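Local coordinates for protein peptidyl-prolyl cis-trans isomerase (Hirschia baltica, PDB 5EX2) that probably catalyses the cis-trans isomerisation of peptidyl-prolyl bonds as a periplasmic folding helper of the cyclophilin family, at residues Lys53-Gly58 and Ala216-Asp221; Pro22-Ile27 and Leu39-Ala44; Ser241-Arg246 and Ser255-Pro260. All coordinates share one frame; numbering follows the deposited sequence. Where two conformers were deposited one is given.

Contact 1 of 3, residues Lys53-Gly58 and Ala216-Asp221; sequences KVVRTG and AVMVSD
Arg56 and Asp221 meet in a side-on, two-point salt bridge that ties the end of helix 45-57 to the turn after strand 212-218. Arg56 NE gives a nearly straight bond (176°) to Asp221 OD2, 2.8 Å away; NE meets the syn lone pair of that oxygen, which lies almost in the guanidinium plane. The second bond is poorer: Arg56 NH2 reaches Asp221 OD1 at 3.1 Å from above the carboxylate plane, the two flat groups being turned 43° apart. NH2 also forms a salt bridge with Asp23 OD1, which takes a hydrogen bond from Ser220 OG as well, so the arginine's charge is probably balanced by both carboxylates. Met218 CG lies over one guanidinium face, 3.9 Å from Arg56 NE. With CG1 anti to its backbone N, Val55 sets that methyl 3.8 Å from Met218 CG and against Ala216 CB. At the helix end Val54 O is satisfied twice, by Thr57 N and by Thr57 OG1, the latter at 2.6 Å on a carbonyl lone pair; Gly58, with positive phi, then leaves the helix. Helical segment 53-57 runs at 117° to strand segment 216-218, packing on the closed eight-stranded antiparallel barrel as in the cyclophilin fold, where helices cover the barrel ends.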
loop_
_atom_site.group_PDB
_atom_site.type_symbol
_atom_site.label_atom_id
_atom_site.label_comp_id
_atom_site.label_asym_id
_atom_site.label_seq_id
_atom_site.Cartn_x
_atom_site.Cartn_y
_atom_site.Cartn_z
ATOM N N LYS A 53 -10.701 11.393 -1.944
ATOM C CA LYS A 53 -11.619 12.411 -1.473
ATOM C C LYS A 53 -11.017 13.199 -0.318
ATOM O O LYS A 53 -11.029 14.425 -0.332
ATOM C CB LYS A 53 -12.932 11.747 -1.061
ATOM C CG LYS A 53 -13.976 12.666 -0.474
ATOM C CD LYS A 53 -15.215 11.867 -0.059
ATOM C CE LYS A 53 -16.256 12.746 0.624
ATOM N NZ LYS A 53 -16.969 13.631 -0.336
ATOM N N VAL A 54 -10.497 12.511 0.693
ATOM C CA VAL A 54 -9.962 13.218 1.858
ATOM C C VAL A 54 -8.724 14.040 1.474
ATOM O O VAL A 54 -8.580 15.193 1.873
ATOM C CB VAL A 54 -9.646 12.231 3.006
ATOM C CG1 VAL A 54 -9.040 12.951 4.197
ATOM C CG2 VAL A 54 -10.913 11.514 3.439
ATOM N N VAL A 55 -7.847 13.469 0.664
ATOM C CA VAL A 55 -6.673 14.196 0.210
ATOM C C VAL A 55 -7.105 15.506 -0.439
ATOM O O VAL A 55 -6.569 16.571 -0.127
ATOM C CB VAL A 55 -5.822 13.340 -0.783
ATOM C CG1 VAL A 55 -4.775 14.195 -1.492
ATOM C CG2 VAL A 55 -5.148 12.201 -0.055
ATOM N N ARG A 56 -8.114 15.433 -1.300
ATOM C CA ARG A 56 -8.531 16.590 -2.085
ATOM C C ARG A 56 -9.268 17.649 -1.271
ATOM O O ARG A 56 -9.451 18.750 -1.746
ATOM C CB ARG A 56 -9.374 16.120 -3.277
ATOM C CG ARG A 56 -8.492 15.568 -4.358
ATOM C CD ARG A 56 -9.261 14.751 -5.336
ATOM N NE ARG A 56 -8.386 14.370 -6.429
ATOM C CZ ARG A 56 -8.586 13.335 -7.232
ATOM N NH1 ARG A 56 -9.630 12.532 -7.056
ATOM N NH2 ARG A 56 -7.721 13.098 -8.204
ATOM N N THR A 57 -9.660 17.331 -0.040
ATOM C CA THR A 57 -10.187 18.368 0.856
ATOM C C THR A 57 -9.094 19.253 1.445
ATOM O O THR A 57 -9.389 20.320 1.993
ATOM C CB THR A 57 -10.957 17.795 2.064
ATOM O OG1 THR A 57 -10.040 17.129 2.942
ATOM C CG2 THR A 57 -12.074 16.875 1.630
ATOM N N GLY A 58 -7.850 18.784 1.375
ATOM C CA GLY A 58 -6.745 19.457 2.026
ATOM C C GLY A 58 -6.637 19.169 3.513
ATOM O O GLY A 58 -5.677 19.596 4.167
ATOM N N ALA A 216 -0.598 16.388 1.625
ATOM C CA ALA A 216 -0.937 15.237 0.815
ATOM C C ALA A 216 -1.433 15.741 -0.529
ATOM O O ALA A 216 -2.220 16.689 -0.592
ATOM C CB ALA A 216 -1.989 14.384 1.506
ATOM N N VAL A 217 -0.967 15.106 -1.598
ATOM C CA VAL A 217 -1.329 15.497 -2.953
ATOM C C VAL A 217 -1.543 14.275 -3.819
ATOM O O VAL A 217 -0.740 13.360 -3.794
ATOM C CB VAL A 217 -0.237 16.381 -3.612
ATOM C CG1 VAL A 217 -0.687 16.855 -4.976
ATOM C CG2 VAL A 217 0.089 17.574 -2.741
ATOM N N MET A 218 -2.637 14.260 -4.571
ATOM C CA MET A 218 -2.820 13.302 -5.652
ATOM C C MET A 218 -2.021 13.745 -6.867
ATOM O O MET A 218 -2.139 14.880 -7.329
ATOM C CB MET A 218 -4.288 13.206 -6.054
ATOM C CG MET A 218 -5.221 12.723 -4.977
ATOM S SD MET A 218 -4.811 11.080 -4.355
ATOM C CE MET A 218 -4.654 10.166 -5.901
ATOM N N VAL A 219 -1.209 12.847 -7.401
ATOM C CA VAL A 219 -0.335 13.241 -8.490
ATOM C C VAL A 219 -1.148 13.652 -9.726
ATOM O O VAL A 219 -0.711 14.512 -10.486
ATOM C CB VAL A 219 0.670 12.106 -8.808
ATOM C CG1 VAL A 219 1.456 12.370 -10.052
ATOM C CG2 VAL A 219 1.635 11.968 -7.648
ATOM N N SER A 220 -2.322 13.054 -9.932
ATOM C CA SER A 220 -3.189 13.423 -11.045
ATOM C C SER A 220 -3.645 14.883 -10.976
ATOM O O SER A 220 -4.035 15.461 -11.989
ATOM C CB SER A 220 -4.402 12.507 -11.058
ATOM O OG SER A 220 -4.971 12.493 -9.774
ATOM N N ASP A 221 -3.601 15.468 -9.784
ATOM C CA ASP A 221 -4.056 16.840 -9.599
ATOM C C ASP A 221 -2.965 17.853 -9.878
ATOM O O ASP A 221 -3.226 19.059 -9.924
ATOM C CB ASP A 221 -4.585 17.034 -8.187
ATOM C CG ASP A 221 -5.834 16.224 -7.922
ATOM O OD1 ASP A 221 -6.540 15.861 -8.886
ATOM O OD2 ASP A 221 -6.116 15.947 -6.744
#

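Contact 2 of 3, residues Pro22-Ile27 and Leu39-Ala44; sequences PDNLVI and LAPEIA
Leu39 has its CG anti to the carbonyl carbon (chi1 -55°) and an extended outer branch, and Val26 has CG2 likewise anti to its own carbonyl carbon; together these torsions bring the two side chains across one another at about a right angle. The setting is the cyclophilin barrel, at the end of the antiparallel hairpin formed by strands 25-30 and 33-39. Leu39 CD2 touches Val26 CG2 at 3.8 Å, while its other methyl, CD1, rests 3.8 Å from Asp23 O. Both side chains are buried under helix 45-57: Val48 and Arg52 pack on Leu39, and Val55 on Val26.

The backbone fixes this pairing. Leu39 N donates to Asn24 O at 2.7 Å, with an N-H...O angle of 165° and the donor in the carbonyl plane, so the ladder of the hairpin reaches the residue just before strand 25-30. Beyond it the partners diverge, the later chain turning through Pro41 toward Ala44, the N-cap position of helix 45-57. In that turn Ala40 O accepts from both Ile43 N and Ala44 N.

Arg52 of helix 45-57 bonds to both residues before the strand, donating to Asp23 O through NE and to Asn24 OD1 through NH2, which gives the amide oxygen a hydrogen-bond donor and would hold the Asn24 side chain in place. Asn24 crosses Pro41 obliquely, and the proline meets the amide with its ring tip: Pro41 CG stands 3.8 Å from Asn24 OD1 and 4.0 Å from Asn24 ND2.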
loop_
_atom_site.group_PDB
_atom_site.type_symbol
_atom_site.label_atom_id
_atom_site.label_comp_id
_atom_site.label_asym_id
_atom_site.label_seq_id
_atom_site.Cartn_x
_atom_site.Cartn_y
_atom_site.Cartn_z
ATOM N N PRO A 22 -1.180 8.169 -12.431
ATOM C CA PRO A 22 -1.114 9.300 -11.495
ATOM C C PRO A 22 -2.314 9.411 -10.547
ATOM O O PRO A 22 -2.130 9.928 -9.453
ATOM C CB PRO A 22 -1.058 10.532 -12.420
ATOM C CG PRO A 22 -0.631 10.050 -13.717
ATOM C CD PRO A 22 -0.973 8.589 -13.829
ATOM N N ASP A 23 -3.491 8.933 -10.936
ATOM C CA ASP A 23 -4.640 8.985 -10.045
ATOM C C ASP A 23 -4.565 7.883 -8.977
ATOM O O ASP A 23 -5.409 7.845 -8.086
ATOM C CB ASP A 23 -5.950 8.876 -10.832
ATOM C CG ASP A 23 -7.104 9.575 -10.135
ATOM O OD1 ASP A 23 -6.894 10.679 -9.580
ATOM O OD2 ASP A 23 -8.229 9.039 -10.124
ATOM N N ASN A 24 -3.588 6.988 -9.071
ATOM C CA ASN A 24 -3.358 5.999 -8.018
ATOM C C ASN A 24 -2.120 6.325 -7.191
ATOM O O ASN A 24 -1.634 5.481 -6.455
ATOM C CB ASN A 24 -3.194 4.593 -8.607
ATOM C CG ASN A 24 -4.453 4.065 -9.233
ATOM O OD1 ASN A 24 -5.535 4.578 -9.005
ATOM N ND2 ASN A 24 -4.311 3.022 -10.040
ATOM N N LEU A 25 -1.599 7.541 -7.318
ATOM C CA LEU A 25 -0.338 7.893 -6.679
ATOM C C LEU A 25 -0.517 9.117 -5.801
ATOM O O LEU A 25 -0.902 10.178 -6.275
ATOM C CB LEU A 25 0.740 8.151 -7.732
ATOM C CG LEU A 25 2.171 8.401 -7.258
ATOM C CD1 LEU A 25 2.712 7.245 -6.427
ATOM C CD2 LEU A 25 3.067 8.637 -8.479
ATOM N N VAL A 26 -0.194 8.953 -4.525
ATOM C CA VAL A 26 -0.365 9.997 -3.532
ATOM C C VAL A 26 0.984 10.357 -2.947
ATOM O O VAL A 26 1.791 9.485 -2.633
ATOM C CB VAL A 26 -1.285 9.532 -2.388
ATOM C CG1 VAL A 26 -1.729 10.713 -1.532
ATOM C CG2 VAL A 26 -2.477 8.742 -2.929
ATOM N N ILE A 27 1.223 11.653 -2.789
ATOM C CA ILE A 27 2.424 12.138 -2.138
ATOM C C ILE A 27 2.083 12.563 -0.711
ATOM O O ILE A 27 1.310 13.479 -0.526
ATOM C CB ILE A 27 3.040 13.325 -2.876
ATOM C CG1 ILE A 27 3.122 13.049 -4.385
ATOM C CG2 ILE A 27 4.414 13.621 -2.305
ATOM C CD1 ILE A 27 3.667 14.205 -5.169
ATOM N N LEU A 39 -2.145 3.603 -4.553
ATOM C CA LEU A 39 -3.460 3.105 -4.196
ATOM C C LEU A 39 -3.758 1.807 -4.935
ATOM O O LEU A 39 -3.318 1.613 -6.075
ATOM C CB LEU A 39 -4.526 4.126 -4.548
ATOM C CG LEU A 39 -4.295 5.501 -3.949
ATOM C CD1 LEU A 39 -5.310 6.505 -4.492
ATOM C CD2 LEU A 39 -4.345 5.422 -2.421
ATOM N N ALA A 40 -4.538 0.933 -4.307
ATOM C CA ALA A 40 -4.872 -0.372 -4.858
ATOM C C ALA A 40 -6.383 -0.533 -5.035
ATOM O O ALA A 40 -7.045 -1.153 -4.194
ATOM C CB ALA A 40 -4.336 -1.460 -3.953
ATOM N N PRO A 41 -6.937 0.014 -6.125
ATOM C CA PRO A 41 -8.397 0.030 -6.268
ATOM C C PRO A 41 -9.019 -1.352 -6.385
ATOM O O PRO A 41 -10.176 -1.529 -6.000
ATOM C CB PRO A 41 -8.633 0.810 -7.565
ATOM C CG PRO A 41 -7.365 1.449 -7.918
ATOM C CD PRO A 41 -6.255 0.797 -7.171
ATOM N N GLU A 42 -8.274 -2.323 -6.890
ATOM C CA GLU A 42 -8.823 -3.654 -7.059
ATOM C C GLU A 42 -8.909 -4.380 -5.707
ATOM O O GLU A 42 -9.658 -5.345 -5.564
ATOM C CB GLU A 42 -7.968 -4.435 -8.066
ATOM C CG GLU A 42 -7.961 -3.771 -9.452
ATOM C CD GLU A 42 -7.154 -4.527 -10.495
ATOM O OE1 GLU A 42 -5.925 -4.308 -10.564
ATOM O OE2 GLU A 42 -7.747 -5.318 -11.260
ATOM N N ILE A 43 -8.194 -3.880 -4.708
ATOM C CA ILE A 43 -8.125 -4.511 -3.398
ATOM C C ILE A 43 -9.134 -3.889 -2.426
ATOM O O ILE A 43 -9.807 -4.594 -1.669
ATOM C CB ILE A 43 -6.694 -4.425 -2.837
ATOM C CG1 ILE A 43 -5.743 -5.215 -3.745
ATOM C CG2 ILE A 43 -6.646 -4.922 -1.398
ATOM C CD1 ILE A 43 -4.281 -5.090 -3.387
ATOM N N ALA A 44 -9.249 -2.567 -2.459
ATOM C CA ALA A 44 -10.149 -1.856 -1.560
ATOM C C ALA A 44 -10.732 -0.636 -2.270
ATOM O O ALA A 44 -10.337 0.489 -2.001
ATOM C CB ALA A 44 -9.417 -1.458 -0.300
#

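Contact 3 of 3, residues Ser241-Arg246 and Ser255-Pro260; sequences SLFLDR and SLPQTP
Pro260 lies over one face of the Phe243 ring in a CH-pi contact, its CD 3.9 Å from the ring centroid and only 11° off the normal. This is a helix packed on the irregular chain that returns from it: helix 238-247 leads through a loop, including 255-260, to strand 261-264 of a three-stranded antiparallel sheet. Pro260 CG lies 3.8 Å from Phe243 CD2, and the far tip of the ring, Phe243 CZ, meets Pro257 CG at 3.7 Å. Two prolines thus receive one phenyl group, which reaches them because its CG is anti to the backbone N (chi1 168°). Beside Phe243, Leu244 of the helix crosses Leu256 of the loop at about a right angle, Leu244 CD2 standing 3.7 Å from Leu256 CD1.

Further out, Phe240 meets Phe243 with ring planes about 25° apart and also touches Pro260, while Met247 packs on Pro257 and Leu256. Pro260 pairs through its backbone with Met233 of strand 229-233. Polar bonds hold the loop itself: Thr259 OG1 bonds to Asn235, and Gln258, whose CB points away from the helix, bonds through OE1 to Arg190 NH1 and through NE2 to Met191 O.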
loop_
_atom_site.group_PDB
_atom_site.type_symbol
_atom_site.label_atom_id
_atom_site.label_comp_id
_atom_site.label_asym_id
_atom_site.label_seq_id
_atom_site.Cartn_x
_atom_site.Cartn_y
_atom_site.Cartn_z
ATOM N N SER A 241 11.749 -12.410 -11.522
ATOM C CA SER A 241 12.199 -13.781 -11.327
ATOM C C SER A 241 13.626 -13.829 -10.772
ATOM O O SER A 241 13.944 -14.613 -9.878
ATOM C CB SER A 241 12.109 -14.523 -12.649
ATOM O OG SER A 241 12.451 -15.887 -12.516
ATOM N N LEU A 242 14.485 -12.976 -11.320
ATOM C CA LEU A 242 15.862 -12.887 -10.870
ATOM C C LEU A 242 15.941 -12.336 -9.453
ATOM O O LEU A 242 16.758 -12.775 -8.650
ATOM C CB LEU A 242 16.656 -11.996 -11.824
ATOM C CG LEU A 242 16.831 -12.602 -13.213
ATOM C CD1 LEU A 242 17.438 -11.593 -14.178
ATOM C CD2 LEU A 242 17.684 -13.864 -13.150
ATOM N N PHE A 243 15.101 -11.352 -9.160
ATOM C CA PHE A 243 15.012 -10.786 -7.820
ATOM C C PHE A 243 14.632 -11.852 -6.796
ATOM O O PHE A 243 15.291 -11.992 -5.768
ATOM C CB PHE A 243 14.016 -9.623 -7.856
ATOM C CG PHE A 243 13.583 -9.107 -6.512
ATOM C CD1 PHE A 243 12.421 -9.588 -5.935
ATOM C CD2 PHE A 243 14.282 -8.097 -5.868
ATOM C CE1 PHE A 243 11.988 -9.120 -4.712
ATOM C CE2 PHE A 243 13.845 -7.614 -4.636
ATOM C CZ PHE A 243 12.692 -8.125 -4.072
ATOM N N LEU A 244 13.615 -12.650 -7.089
ATOM C CA LEU A 244 13.218 -13.725 -6.183
ATOM C C LEU A 244 14.335 -14.742 -6.028
ATOM O O LEU A 244 14.607 -15.218 -4.933
ATOM C CB LEU A 244 11.964 -14.426 -6.687
ATOM C CG LEU A 244 10.672 -13.632 -6.656
ATOM C CD1 LEU A 244 9.562 -14.425 -7.305
ATOM C CD2 LEU A 244 10.290 -13.313 -5.234
ATOM N N ASP A 245 14.986 -15.083 -7.134
ATOM C CA ASP A 245 16.112 -16.005 -7.072
ATOM C C ASP A 245 17.172 -15.509 -6.108
ATOM O O ASP A 245 17.712 -16.271 -5.303
ATOM C CB ASP A 245 16.782 -16.193 -8.433
ATOM C CG ASP A 245 15.943 -16.970 -9.426
ATOM O OD1 ASP A 245 14.914 -17.585 -9.058
ATOM O OD2 ASP A 245 16.360 -16.989 -10.604
ATOM N N ARG A 246 17.498 -14.232 -6.249
ATOM C CA ARG A 246 18.560 -13.605 -5.488
ATOM C C ARG A 246 18.171 -13.506 -4.008
ATOM O O ARG A 246 18.983 -13.807 -3.135
ATOM C CB ARG A 246 18.863 -12.243 -6.118
ATOM C CG ARG A 246 19.938 -11.418 -5.469
ATOM C CD ARG A 246 20.035 -10.079 -6.179
ATOM N NE ARG A 246 19.334 -9.017 -5.455
ATOM C CZ ARG A 246 18.417 -8.198 -5.970
ATOM N NH1 ARG A 246 18.040 -8.284 -7.246
ATOM N NH2 ARG A 246 17.869 -7.273 -5.188
ATOM N N SER A 255 8.502 -11.521 4.088
ATOM C CA SER A 255 9.919 -11.638 4.448
ATOM C C SER A 255 10.837 -11.211 3.297
ATOM O O SER A 255 12.039 -11.034 3.475
ATOM C CB SER A 255 10.240 -13.063 4.891
ATOM O OG SER A 255 9.695 -13.304 6.175
ATOM N N LEU A 256 10.254 -11.026 2.121
ATOM C CA LEU A 256 10.968 -10.456 0.992
ATOM C C LEU A 256 10.970 -8.932 1.103
ATOM O O LEU A 256 10.121 -8.358 1.779
ATOM C CB LEU A 256 10.300 -10.866 -0.318
ATOM C CG LEU A 256 10.453 -12.324 -0.713
ATOM C CD1 LEU A 256 9.394 -12.701 -1.740
ATOM C CD2 LEU A 256 11.846 -12.565 -1.281
ATOM N N PRO A 257 11.903 -8.270 0.417
ATOM C CA PRO A 257 11.742 -6.828 0.268
ATOM C C PRO A 257 10.473 -6.545 -0.509
ATOM O O PRO A 257 9.890 -7.443 -1.110
ATOM C CB PRO A 257 12.982 -6.400 -0.526
ATOM C CG PRO A 257 13.886 -7.592 -0.576
ATOM C CD PRO A 257 13.022 -8.794 -0.379
ATOM N N GLN A 258 10.056 -5.297 -0.537
ATOM C CA GLN A 258 8.960 -4.937 -1.405
ATOM C C GLN A 258 9.378 -5.105 -2.859
ATOM O O GLN A 258 10.562 -5.078 -3.193
ATOM C CB GLN A 258 8.529 -3.509 -1.173
ATOM C CG GLN A 258 8.044 -3.237 0.210
ATOM C CD GLN A 258 7.207 -1.990 0.245
ATOM O OE1 GLN A 258 5.991 -2.042 0.013
ATOM N NE2 GLN A 258 7.845 -0.854 0.466
ATOM N N THR A 259 8.390 -5.250 -3.725
ATOM C CA THR A 259 8.625 -5.282 -5.153
ATOM C C THR A 259 9.406 -4.044 -5.531
ATOM O O THR A 259 9.009 -2.953 -5.180
ATOM C CB THR A 259 7.311 -5.314 -5.931
ATOM O OG1 THR A 259 6.627 -6.541 -5.658
ATOM C CG2 THR A 259 7.573 -5.199 -7.431
ATOM N N PRO A 260 10.528 -4.204 -6.251
ATOM C CA PRO A 260 11.287 -3.005 -6.602
ATOM C C PRO A 260 10.420 -1.958 -7.264
ATOM O O PRO A 260 9.687 -2.228 -8.216
ATOM C CB PRO A 260 12.348 -3.549 -7.558
ATOM C CG PRO A 260 12.627 -4.917 -7.024
ATOM C CD PRO A 260 11.256 -5.424 -6.638
#

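How the contacts relate
Contacts 2, 1 and 3 come in series along the chain, each closing before the next opens. Contacts 1 and 2 have centres 12 Å apart and form one continuous region: strands 25-30 and 212-218 are neighbours in the eight-stranded barrel, and Val217 O probably bonds to Ile27 N at 2.8 Å. Met218 SD also packs on Val26 CG2 at 3.6 Å, so early and late strands of the cyclophilin domain meet beneath helix 45-57, closing the barrel. Contact 3 stands apart, its centre 31 Å from contact 1 and 22 Å from contact 2, and joins helix 238-247 to the chain leading to strand 261-264, on the opposite side of the chain's centre from contact 1.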